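Local coordinates for thiosulfate reductase (Thermus thermophilus, PDB 2VPZ), which probably catalyses the reduction of sulfur compounds such as polysulfide or thiosulfate, using a molybdenum-pterin cofactor and a [4Fe-4S] cluster, at residues Val493-Ala496 / Pro500-Gln503; Pro176-Ser181 / Arg187-His192; Asp122-Lys127 / Ala476-Pro481. All blocks are in the same frame, centred on the assembly; numbering follows the deposited sequence.

Contact 1. Residues Val493-Ala496 / Pro500-Gln503; sequences VLVA and PFIQ
Val493-Ala496 and Pro500-Gln503 pair as the arms of an antiparallel beta hairpin, the strand axes running at 158° and 4.9 Å apart. Val493 faces Gln503 and Val495 faces Phe501 in hydrogen-bonded pairs, while Leu494 and Ile502 form the non-hydrogen-bonded pair between them. The shortest rung joins Gln503 N to Val493 O at 2.9 Å, and the slackest, Phe501 N to Val495 O, spans 3.3 Å. On the face carrying Val495, the Phe501 ring turns one of its own faces to that valine: Val495 CB sits 4.0 Å from the ring centroid, over the ring and shifted toward the rim, a CH-pi contact. Phe501 reaches this place because CG stands between its backbone N and carbonyl carbon (chi1 59°). Gln503 shares the face, its amide carbon CD in plane at the edge of the ring, and NE2 passes Val493 CG1 at 3.9 Å. On the other face, Leu494 CD2 packs on Ile502 CG2 at 3.7 Å, the two side chains alongside each other. Gln503 NE2 donates to Arg50 O, next to the cluster ligand Cys51, so this apolar hairpin face presents one amide that ties it to the iron-sulfur region.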
loop_
_atom_site.group_PDB
_atom_site.type_symbol
_atom_site.label_atom_id
_atom_site.label_comp_id
_atom_site.label_asym_id
_atom_site.label_seq_id
_atom_site.Cartn_x
_atom_site.Cartn_y
_atom_site.Cartn_z
ATOM N N VAL A 493 -46.378 -3.501 -16.930
ATOM C CA VAL A 493 -45.341 -2.471 -17.022
ATOM C C VAL A 493 -44.530 -2.684 -18.321
ATOM O O VAL A 493 -43.791 -3.675 -18.477
ATOM C CB VAL A 493 -44.423 -2.499 -15.732
ATOM C CG1 VAL A 493 -43.167 -1.638 -15.937
ATOM C CG2 VAL A 493 -45.244 -2.004 -14.501
ATOM N N LEU A 494 -44.696 -1.756 -19.265
ATOM C CA LEU A 494 -44.000 -1.812 -20.559
ATOM C C LEU A 494 -42.755 -0.927 -20.565
ATOM O O LEU A 494 -42.827 0.240 -20.190
ATOM C CB LEU A 494 -44.954 -1.405 -21.722
ATOM C CG LEU A 494 -46.404 -1.925 -21.812
ATOM C CD1 LEU A 494 -47.043 -1.618 -23.195
ATOM C CD2 LEU A 494 -46.439 -3.441 -21.537
ATOM N N VAL A 495 -41.614 -1.459 -20.988
ATOM C CA VAL A 495 -40.389 -0.666 -21.041
ATOM C C VAL A 495 -39.733 -0.562 -22.437
ATOM O O VAL A 495 -39.329 -1.582 -23.020
ATOM C CB VAL A 495 -39.292 -1.198 -20.000
ATOM C CG1 VAL A 495 -38.084 -0.228 -19.938
ATOM C CG2 VAL A 495 -39.920 -1.389 -18.607
ATOM N N ALA A 496 -39.659 0.663 -22.972
ATOM C CA ALA A 496 -39.010 0.937 -24.269
ATOM C C ALA A 496 -37.517 0.690 -24.026
ATOM O O ALA A 496 -36.912 1.200 -23.059
ATOM C CB ALA A 496 -39.275 2.379 -24.766
ATOM N N PRO A 500 -37.226 -4.231 -26.186
ATOM C CA PRO A 500 -38.455 -3.918 -25.432
ATOM C C PRO A 500 -38.970 -5.077 -24.583
ATOM O O PRO A 500 -38.885 -6.211 -25.030
ATOM C CB PRO A 500 -39.485 -3.540 -26.501
ATOM C CG PRO A 500 -38.708 -3.285 -27.763
ATOM C CD PRO A 500 -37.447 -4.147 -27.637
ATOM N N PHE A 501 -39.509 -4.825 -23.391
ATOM C CA PHE A 501 -40.046 -5.904 -22.583
ATOM C C PHE A 501 -41.298 -5.563 -21.769
ATOM O O PHE A 501 -41.653 -4.391 -21.597
ATOM C CB PHE A 501 -38.942 -6.577 -21.710
ATOM C CG PHE A 501 -38.221 -5.632 -20.736
ATOM C CD1 PHE A 501 -38.595 -5.566 -19.384
ATOM C CD2 PHE A 501 -37.166 -4.813 -21.174
ATOM C CE1 PHE A 501 -37.934 -4.699 -18.471
ATOM C CE2 PHE A 501 -36.488 -3.937 -20.285
ATOM C CZ PHE A 501 -36.875 -3.880 -18.929
ATOM N N ILE A 502 -41.973 -6.595 -21.282
ATOM C CA ILE A 502 -43.206 -6.485 -20.515
ATOM C C ILE A 502 -43.054 -7.200 -19.156
ATOM O O ILE A 502 -42.584 -8.342 -19.103
ATOM C CB ILE A 502 -44.396 -7.117 -21.347
ATOM C CG1 ILE A 502 -44.473 -6.463 -22.722
ATOM C CG2 ILE A 502 -45.734 -6.986 -20.577
ATOM C CD1 ILE A 502 -45.416 -7.161 -23.739
ATOM N N GLN A 503 -43.421 -6.530 -18.064
ATOM C CA GLN A 503 -43.325 -7.142 -16.730
ATOM C C GLN A 503 -44.691 -7.313 -16.056
ATOM O O GLN A 503 -45.600 -6.524 -16.298
ATOM C CB GLN A 503 -42.411 -6.332 -15.801
ATOM C CG GLN A 503 -41.234 -5.614 -16.443
ATOM C CD GLN A 503 -40.228 -5.063 -15.433
ATOM O OE1 GLN A 503 -39.037 -5.363 -15.495
ATOM N NE2 GLN A 503 -40.715 -4.259 -14.490
#

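Contact 2. Residues Pro176-Ser181 / Arg187-His192; sequences PREVAS and RPIGGH
Pro176-Ser181, a turn-and-a-half of helix 168-184, is met by the irregular Arg187-His192, which folds back past it with the CA atoms of Glu178 and Pro188 5.8 Å apart. Ile189 turns its side chain toward the helix and lies among three helical residues. Its CG2 rests over the centre of one face of the Arg177 guanidinium, 3.4 Å from CZ, while CD1 reaches Ser181 CB at 3.8 Å. The long arm of Arg177 is extended from CG to NE, which carries the flat group out to the methyl. That group is also held by charge: NE makes a salt bridge with Glu178 OE1 at 3.0 Å, approaching on the anti side and 31° out of the carboxylate plane, and NH2 pairs with Glu193. Such pinning on several sides probably limits rotation of the guanidinium. The contact belongs to the return of the chain after helix 168-184, on its way to strand 202-206 of a parallel sheet, and the side chain of Arg177 comes within about 7 Å of a bound molybdopterin guanine dinucleotide. Glu178 bends at chi2 (-46°), bringing its other oxygen to the loop, where Ile189 N donates to the syn lone pair of OE2 over 3.1 Å in a nearly straight bond. Farther along the helix, the Ser181 hydroxyl donates to Arg187 O, with OG and O 2.7 Å apart. A water donates both to Ser181 OG, at 2.6 Å, and to Pro188 O, bridging helix and loop beside the direct bond.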
loop_
_atom_site.group_PDB
_atom_site.type_symbol
_atom_site.label_atom_id
_atom_site.label_comp_id
_atom_site.label_asym_id
_atom_site.label_seq_id
_atom_site.Cartn_x
_atom_site.Cartn_y
_atom_site.Cartn_z
ATOM N N PRO A 176 -37.955 19.828 -18.766
ATOM C CA PRO A 176 -36.960 20.465 -19.620
ATOM C C PRO A 176 -36.298 19.603 -20.690
ATOM O O PRO A 176 -36.107 20.023 -21.829
ATOM C CB PRO A 176 -35.926 21.016 -18.642
ATOM C CG PRO A 176 -36.721 21.377 -17.428
ATOM C CD PRO A 176 -37.966 20.445 -17.425
ATOM N N ARG A 177 -35.923 18.391 -20.318
ATOM C CA ARG A 177 -35.254 17.525 -21.248
ATOM C C ARG A 177 -36.216 16.794 -22.218
ATOM O O ARG A 177 -35.820 16.455 -23.332
ATOM C CB ARG A 177 -34.368 16.521 -20.512
ATOM C CG ARG A 177 -35.133 15.466 -19.734
ATOM C CD ARG A 177 -34.319 14.188 -19.695
ATOM N NE ARG A 177 -35.056 13.007 -19.286
ATOM C CZ ARG A 177 -34.528 11.984 -18.631
ATOM N NH1 ARG A 177 -33.246 12.021 -18.309
ATOM N NH2 ARG A 177 -35.272 10.941 -18.294
ATOM N N GLU A 178 -37.462 16.562 -21.812
ATOM C CA GLU A 178 -38.424 15.872 -22.686
ATOM C C GLU A 178 -38.840 16.765 -23.868
ATOM O O GLU A 178 -39.000 16.294 -25.002
ATOM C CB GLU A 178 -39.669 15.382 -21.914
ATOM C CG GLU A 178 -39.406 14.238 -20.905
ATOM C CD GLU A 178 -38.528 13.105 -21.461
ATOM O OE1 GLU A 178 -37.647 12.602 -20.713
ATOM O OE2 GLU A 178 -38.724 12.712 -22.640
ATOM N N VAL A 179 -39.007 18.052 -23.574
ATOM C CA VAL A 179 -39.371 19.083 -24.547
ATOM C C VAL A 179 -38.163 19.258 -25.510
ATOM O O VAL A 179 -38.332 19.155 -26.736
ATOM C CB VAL A 179 -39.711 20.441 -23.838
ATOM C CG1 VAL A 179 -39.917 21.547 -24.875
ATOM C CG2 VAL A 179 -40.967 20.272 -22.948
ATOM N N ALA A 180 -36.968 19.506 -24.962
ATOM C CA ALA A 180 -35.736 19.649 -25.750
ATOM C C ALA A 180 -35.588 18.459 -26.735
ATOM O O ALA A 180 -35.334 18.654 -27.932
ATOM C CB ALA A 180 -34.479 19.728 -24.806
ATOM N N SER A 181 -35.770 17.241 -26.224
ATOM C CA SER A 181 -35.705 16.001 -27.003
ATOM C C SER A 181 -36.822 15.879 -28.086
ATOM O O SER A 181 -36.558 15.414 -29.202
ATOM C CB SER A 181 -35.726 14.770 -26.067
ATOM O OG SER A 181 -35.444 13.555 -26.725
ATOM N N ARG A 187 -38.106 11.933 -30.886
ATOM C CA ARG A 187 -38.400 11.035 -29.759
ATOM C C ARG A 187 -38.181 11.479 -28.318
ATOM O O ARG A 187 -37.527 12.491 -28.066
ATOM C CB ARG A 187 -37.599 9.731 -29.990
ATOM C CG ARG A 187 -36.873 9.583 -31.341
ATOM C CD ARG A 187 -36.253 8.186 -31.468
ATOM N NE ARG A 187 -37.214 7.197 -31.922
ATOM C CZ ARG A 187 -37.537 6.050 -31.325
ATOM N NH1 ARG A 187 -36.967 5.695 -30.189
ATOM N NH2 ARG A 187 -38.448 5.246 -31.875
ATOM N N PRO A 188 -38.762 10.723 -27.348
ATOM C CA PRO A 188 -38.604 11.038 -25.913
ATOM C C PRO A 188 -37.189 10.560 -25.485
ATOM O O PRO A 188 -36.436 10.022 -26.311
ATOM C CB PRO A 188 -39.701 10.205 -25.224
ATOM C CG PRO A 188 -40.030 9.086 -26.206
ATOM C CD PRO A 188 -39.809 9.705 -27.577
ATOM N N ILE A 189 -36.782 10.812 -24.233
ATOM C CA ILE A 189 -35.512 10.248 -23.770
ATOM C C ILE A 189 -36.074 9.006 -23.017
ATOM O O ILE A 189 -35.538 7.917 -23.181
ATOM C CB ILE A 189 -34.623 11.258 -22.903
ATOM C CG1 ILE A 189 -33.541 11.869 -23.810
ATOM C CG2 ILE A 189 -33.964 10.530 -21.701
ATOM C CD1 ILE A 189 -33.271 13.369 -23.582
ATOM N N GLY A 190 -37.189 9.172 -22.289
ATOM C CA GLY A 190 -37.851 8.067 -21.603
ATOM C C GLY A 190 -37.493 7.761 -20.157
ATOM O O GLY A 190 -36.606 8.412 -19.617
ATOM N N GLY A 191 -38.160 6.779 -19.541
ATOM C CA GLY A 191 -37.896 6.368 -18.170
ATOM C C GLY A 191 -36.615 5.558 -17.930
ATOM O O GLY A 191 -36.004 5.613 -16.857
ATOM N N HIS A 192 -36.214 4.777 -18.946
ATOM C CA HIS A 192 -34.974 3.958 -18.910
ATOM C C HIS A 192 -34.064 4.628 -19.959
ATOM O O HIS A 192 -33.904 4.097 -21.046
ATOM C CB HIS A 192 -35.237 2.471 -19.322
ATOM C CG HIS A 192 -34.233 1.475 -18.825
ATOM N ND1 HIS A 192 -32.944 1.418 -19.259
ATOM C CD2 HIS A 192 -34.351 0.489 -17.931
ATOM C CE1 HIS A 192 -32.294 0.455 -18.648
ATOM N NE2 HIS A 192 -33.134 -0.129 -17.822
HETATM O O HOH W 1 -34.408 11.460 -27.771
#

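Contact 3. Residues Asp122-Lys127 / Ala476-Pro481; sequences DHIAKK and ADVILP
A helix laid against the margin of a parallel beta sheet is the setting of this contact: helix 117-134 packs on strand 479-481, an outermost strand within this chain of a five-stranded parallel sheet, and on the residues leading into it. The segments are 349 residues apart in sequence; they meet through a few methyl groups and the imidazole of His123, and no hydrogen bond crosses between them. Even the nearest pair of CA atoms, those of Ile124 and Val478, stays 7.8 Å apart, so side chains alone bridge the gap. Ile124 does most of this work. Its CG1 lies anti to the carbonyl carbon (chi1 -70°), and the arm ends in CD1, which touches Val478 CG1 at 3.6 Å. The same methyl meets Leu480 CD1 at 3.8 Å, these two side chains reaching toward each other tip to tip, whereas Ile124 and Val478 cross at a slant. Around this patch the layer is completed by Val463 of the neighbouring strand 462-466 and Leu525 of helix 518-528, which both touch Ile124, and by Ala120, one helical turn earlier, which is touched by Val478 and Leu480. Just ahead of the strand, a bond from Tyr462 N to Asp477 OD2 ties the chain to strand 462-466. At the rim of the patch, the His123 and Val478 side chains run past one another, pointing opposite ways. Here the imidazole atom ND1, buried by the contact and without a polar partner in the model, lies 3.7 Å from Val478 CG2.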
loop_
_atom_site.group_PDB
_atom_site.type_symbol
_atom_site.label_atom_id
_atom_site.label_comp_id
_atom_site.label_asym_id
_atom_site.label_seq_id
_atom_site.Cartn_x
_atom_site.Cartn_y
_atom_site.Cartn_z
ATOM N N ASP A 122 -69.177 6.189 -1.308
ATOM C CA ASP A 122 -70.463 6.885 -1.590
ATOM C C ASP A 122 -70.290 8.382 -1.333
ATOM O O ASP A 122 -70.703 9.244 -2.126
ATOM C CB ASP A 122 -71.615 6.426 -0.688
ATOM C CG ASP A 122 -72.236 5.077 -1.099
ATOM O OD1 ASP A 122 -71.869 4.552 -2.163
ATOM O OD2 ASP A 122 -73.099 4.585 -0.338
ATOM N N HIS A 123 -69.702 8.673 -0.173
ATOM C CA HIS A 123 -69.420 10.034 0.265
ATOM C C HIS A 123 -68.578 10.791 -0.794
ATOM O O HIS A 123 -68.838 11.971 -1.059
ATOM C CB HIS A 123 -68.724 10.026 1.654
ATOM C CG HIS A 123 -68.534 11.364 2.285
ATOM N ND1 HIS A 123 -67.429 12.126 2.077
ATOM C CD2 HIS A 123 -69.322 12.078 3.099
ATOM C CE1 HIS A 123 -67.542 13.266 2.725
ATOM N NE2 HIS A 123 -68.692 13.262 3.359
ATOM N N ILE A 124 -67.593 10.138 -1.412
ATOM C CA ILE A 124 -66.771 10.783 -2.452
ATOM C C ILE A 124 -67.588 11.049 -3.750
ATOM O O ILE A 124 -67.623 12.188 -4.219
ATOM C CB ILE A 124 -65.431 9.952 -2.748
ATOM C CG1 ILE A 124 -64.470 10.047 -1.567
ATOM C CG2 ILE A 124 -64.758 10.493 -4.037
ATOM C CD1 ILE A 124 -63.616 8.782 -1.310
ATOM N N ALA A 125 -68.264 10.041 -4.318
ATOM C CA ALA A 125 -69.111 10.239 -5.519
ATOM C C ALA A 125 -70.219 11.319 -5.308
ATOM O O ALA A 125 -70.431 12.184 -6.172
ATOM C CB ALA A 125 -69.759 8.897 -5.984
ATOM N N LYS A 126 -70.921 11.274 -4.180
ATOM C CA LYS A 126 -71.963 12.267 -3.868
ATOM C C LYS A 126 -71.386 13.712 -3.995
ATOM O O LYS A 126 -71.956 14.560 -4.700
ATOM C CB LYS A 126 -72.533 12.031 -2.451
ATOM C CG LYS A 126 -73.991 12.475 -2.214
ATOM C CD LYS A 126 -74.077 13.784 -1.414
ATOM C CE LYS A 126 -75.313 13.831 -0.495
ATOM N NZ LYS A 126 -75.018 14.441 0.850
ATOM N N LYS A 127 -70.247 13.956 -3.338
ATOM C CA LYS A 127 -69.513 15.243 -3.334
ATOM C C LYS A 127 -68.977 15.642 -4.721
ATOM O O LYS A 127 -69.045 16.820 -5.119
ATOM C CB LYS A 127 -68.340 15.209 -2.331
ATOM C CG LYS A 127 -68.661 15.691 -0.911
ATOM C CD LYS A 127 -68.674 17.225 -0.837
ATOM C CE LYS A 127 -69.555 17.739 0.310
ATOM N NZ LYS A 127 -69.140 17.223 1.663
ATOM N N ALA A 476 -56.896 15.600 4.733
ATOM C CA ALA A 476 -57.993 15.171 3.869
ATOM C C ALA A 476 -59.408 14.889 4.442
ATOM O O ALA A 476 -59.536 14.513 5.625
ATOM C CB ALA A 476 -57.529 13.887 3.075
ATOM N N ASP A 477 -60.454 15.130 3.629
ATOM C CA ASP A 477 -61.850 14.746 3.969
ATOM C C ASP A 477 -61.741 13.314 3.319
ATOM O O ASP A 477 -61.584 13.226 2.114
ATOM C CB ASP A 477 -62.968 15.498 3.169
ATOM C CG ASP A 477 -62.611 16.921 2.778
ATOM O OD1 ASP A 477 -62.200 17.681 3.680
ATOM O OD2 ASP A 477 -62.757 17.274 1.580
ATOM N N VAL A 478 -61.827 12.225 4.079
ATOM C CA VAL A 478 -61.648 10.883 3.491
ATOM C C VAL A 478 -60.211 10.532 3.062
ATOM O O VAL A 478 -59.602 11.152 2.151
ATOM C CB VAL A 478 -62.556 10.533 2.213
ATOM C CG1 VAL A 478 -62.857 9.008 2.184
ATOM C CG2 VAL A 478 -63.860 11.321 2.193
ATOM N N ILE A 479 -59.699 9.508 3.752
ATOM C CA ILE A 479 -58.387 8.892 3.595
ATOM C C ILE A 479 -58.733 7.450 3.173
ATOM O O ILE A 479 -59.524 6.802 3.846
ATOM C CB ILE A 479 -57.595 8.828 4.974
ATOM C CG1 ILE A 479 -57.214 10.221 5.462
ATOM C CG2 ILE A 479 -56.333 7.934 4.823
ATOM C CD1 ILE A 479 -56.996 10.350 6.989
ATOM N N LEU A 480 -58.171 6.950 2.070
ATOM C CA LEU A 480 -58.422 5.563 1.629
ATOM C C LEU A 480 -57.092 4.769 1.691
ATOM O O LEU A 480 -56.131 5.133 0.998
ATOM C CB LEU A 480 -59.036 5.544 0.199
ATOM C CG LEU A 480 -60.254 6.455 -0.086
ATOM C CD1 LEU A 480 -60.683 6.365 -1.562
ATOM C CD2 LEU A 480 -61.441 6.102 0.851
ATOM N N PRO A 481 -57.009 3.682 2.522
ATOM C CA PRO A 481 -55.761 2.896 2.602
ATOM C C PRO A 481 -55.481 1.933 1.442
ATOM O O PRO A 481 -56.220 0.948 1.278
ATOM C CB PRO A 481 -55.852 2.208 3.961
ATOM C CG PRO A 481 -57.348 1.992 4.163
ATOM C CD PRO A 481 -58.034 3.174 3.451
#

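The three contacts illustrate how chemistry follows place in a fold. Contact 1 is mostly buried with Leu494 exposed at its margin, contact 2 is partly buried and takes in exposed Pro188, and contact 3 is buried. Contact 1 joins neighbouring strands by backbone bonds; contact 2 joins a helix to its following loop by carboxylate, hydroxyl, water and an isoleucine packed over a guanidinium; contact 3 joins a helix to a sequence-distant strand and the residue before it by chiefly aliphatic packing, without a hydrogen bond. No helix or strand is shared. Contacts 1 and 2 touch, Val495 CG1 lying 4.0 Å from His192 CB. Contact 3 stands about 34 Å from contact 1 between centres, and the chain it closes contains contact 2.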